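Local coordinates for protein toxin coregulated pilin (Vibrio cholerae, PDB 3HRV) that forms the main subunit of the toxin-coregulated pilus, a type IV pilus essential for bacterial aggregation and colonization of the small intestine, at residues M86-F91 against K99-T104. Numbering follows the deposited sequence.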
loop_
_atom_site.group_PDB
_atom_site.type_symbol
_atom_site.label_atom_id
_atom_site.label_comp_id
_atom_site.label_asym_id
_atom_site.label_seq_id
_atom_site.Cartn_x
_atom_site.Cartn_y
_atom_site.Cartn_z
ATOM N N MET A 86 8.248 6.317 2.021
ATOM C CA MET A 86 7.332 5.411 1.358
ATOM C C MET A 86 6.728 6.328 0.309
ATOM O O MET A 86 6.826 7.583 0.402
ATOM C CB MET A 86 6.239 4.929 2.314
ATOM C CG MET A 86 6.753 4.129 3.500
ATOM S SD MET A 86 5.423 3.549 4.575
ATOM C CE MET A 86 5.056 5.036 5.509
ATOM N N GLY A 87 6.240 5.766 -0.784
ATOM C CA GLY A 87 5.637 6.608 -1.794
ATOM C C GLY A 87 4.139 6.634 -1.579
ATOM O O GLY A 87 3.582 5.707 -0.994
ATOM N N ILE A 88 3.489 7.706 -2.014
ATOM C CA ILE A 88 2.042 7.799 -1.899
ATOM C C ILE A 88 1.521 8.136 -3.286
ATOM O O ILE A 88 1.798 9.213 -3.816
ATOM C CB ILE A 88 1.596 8.895 -0.908
ATOM C CG1 ILE A 88 2.195 8.621 0.476
ATOM C CG2 ILE A 88 0.067 8.918 -0.814
ATOM C CD1 ILE A 88 1.906 9.708 1.489
ATOM N N PHE A 89 0.793 7.192 -3.875
ATOM C CA PHE A 89 0.225 7.363 -5.206
ATOM C C PHE A 89 -1.270 7.604 -5.145
ATOM O O PHE A 89 -1.986 6.941 -4.396
ATOM C CB PHE A 89 0.421 6.110 -6.065
ATOM C CG PHE A 89 1.792 5.962 -6.652
ATOM C CD1 PHE A 89 2.790 5.283 -5.963
ATOM C CD2 PHE A 89 2.070 6.464 -7.918
ATOM C CE1 PHE A 89 4.051 5.104 -6.533
ATOM C CE2 PHE A 89 3.325 6.291 -8.494
ATOM C CZ PHE A 89 4.316 5.608 -7.803
ATOM N N SER A 90 -1.744 8.550 -5.941
ATOM C CA SER A 90 -3.170 8.793 -6.020
ATOM C C SER A 90 -3.562 7.993 -7.257
ATOM O O SER A 90 -2.852 8.025 -8.263
ATOM C CB SER A 90 -3.452 10.279 -6.243
ATOM O OG SER A 90 -3.299 11.009 -5.041
ATOM N N PHE A 91 -4.651 7.236 -7.184
ATOM C CA PHE A 91 -5.065 6.466 -8.349
ATOM C C PHE A 91 -6.582 6.440 -8.505
ATOM O O PHE A 91 -7.313 6.906 -7.635
ATOM C CB PHE A 91 -4.430 5.053 -8.336
ATOM C CG PHE A 91 -4.943 4.126 -7.267
ATOM C CD1 PHE A 91 -5.535 2.916 -7.623
ATOM C CD2 PHE A 91 -4.771 4.410 -5.915
ATOM C CE1 PHE A 91 -5.945 2.001 -6.656
ATOM C CE2 PHE A 91 -5.180 3.498 -4.939
ATOM C CZ PHE A 91 -5.767 2.291 -5.311
ATOM N N LYS A 99 -9.272 9.227 -7.093
ATOM C CA LYS A 99 -10.332 9.099 -6.104
ATOM C C LYS A 99 -9.905 8.175 -4.968
ATOM O O LYS A 99 -10.681 7.891 -4.056
ATOM C CB LYS A 99 -11.607 8.570 -6.762
ATOM C CG LYS A 99 -12.321 9.582 -7.643
ATOM C CD LYS A 99 -12.848 10.748 -6.826
ATOM C CE LYS A 99 -13.778 11.621 -7.653
ATOM N NZ LYS A 99 -13.938 12.976 -7.060
ATOM N N ALA A 100 -8.666 7.701 -5.037
ATOM C CA ALA A 100 -8.113 6.822 -4.009
ATOM C C ALA A 100 -6.610 7.051 -3.946
ATOM O O ALA A 100 -6.043 7.732 -4.795
ATOM C CB ALA A 100 -8.407 5.358 -4.346
ATOM N N PHE A 101 -5.964 6.495 -2.927
ATOM C CA PHE A 101 -4.521 6.635 -2.795
ATOM C C PHE A 101 -3.944 5.334 -2.277
ATOM O O PHE A 101 -4.645 4.535 -1.666
ATOM C CB PHE A 101 -4.165 7.777 -1.830
ATOM C CG PHE A 101 -4.473 7.477 -0.390
ATOM C CD1 PHE A 101 -3.503 6.923 0.442
ATOM C CD2 PHE A 101 -5.741 7.723 0.131
ATOM C CE1 PHE A 101 -3.792 6.617 1.768
ATOM C CE2 PHE A 101 -6.043 7.422 1.458
ATOM C CZ PHE A 101 -5.066 6.867 2.279
ATOM N N ALA A 102 -2.660 5.121 -2.533
ATOM C CA ALA A 102 -1.994 3.915 -2.068
ATOM C C ALA A 102 -0.611 4.271 -1.542
ATOM O O ALA A 102 0.124 5.043 -2.161
ATOM C CB ALA A 102 -1.878 2.901 -3.203
ATOM N N ILE A 103 -0.275 3.721 -0.384
ATOM C CA ILE A 103 1.029 3.949 0.215
ATOM C C ILE A 103 1.873 2.759 -0.210
ATOM O O ILE A 103 1.506 1.605 0.032
ATOM C CB ILE A 103 0.940 3.999 1.746
ATOM C CG1 ILE A 103 -0.098 5.041 2.163
ATOM C CG2 ILE A 103 2.307 4.346 2.336
ATOM C CD1 ILE A 103 -0.475 4.978 3.617
ATOM N N THR A 104 2.999 3.036 -0.853
ATOM C CA THR A 104 3.856 1.964 -1.325
ATOM C C THR A 104 5.058 1.704 -0.427
ATOM O O THR A 104 5.802 2.618 -0.076
ATOM C CB THR A 104 4.336 2.238 -2.765
ATOM O OG1 THR A 104 5.019 3.497 -2.822
ATOM C CG2 THR A 104 3.142 2.278 -3.718
#
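An antiparallel beta hairpin pairs strand 87-91 with strand 100-104, and the edge strand of the pilin sheet is joined here to its neighbour. Gly87 with Thr104, Phe89 with Ala102 and Phe91 with Ala100 are the hydrogen-bonded pairs. Phe89 N gives to Ala102 O at 2.8 Å, and Ala102 N returns a bond to Phe89 O at 2.7 Å. At the turn end Phe91 O takes Ala100 N at 3.0 Å and, more weakly, Lys99 N at 3.1 Å. Lys99 and Ala100 together sit opposite the single residue Phe91, a classic beta bulge.

The Phe91 ring leans across the opposite strand, because its CG sits between the backbone N and carbonyl carbon (chi1 69°). Ala100 CB lies over one face of the Phe91 ring, 4.2 Å from its centroid, a CH-pi contact. The ring edge points at the backbone: Phe91 CE2 is 3.5 Å from Phe101 C and also touches Ala102 CB. On the same side of the sheet, Thr104 CG2 lies 3.8 Å from Phe89 CD1.

The other side carries Ile88, Ser90, Phe101 and Ile103. Ile88 CG2 approaches Phe101 CD1 loosely at 4.3 Å, and the Met86 and Ile103 side chains cross obliquely, Met86 SD nearest Ile103 CG2. Ile88 and Ile103 both pack on Val36 of helix 24-44, and Ile88 also meets helix 56-68. Ser90 OG bonds to Pro51 O. A hairpin with one side laid against the N-terminal helix is typical of the type IV pilin fold, in which an antiparallel sheet packs on that helix.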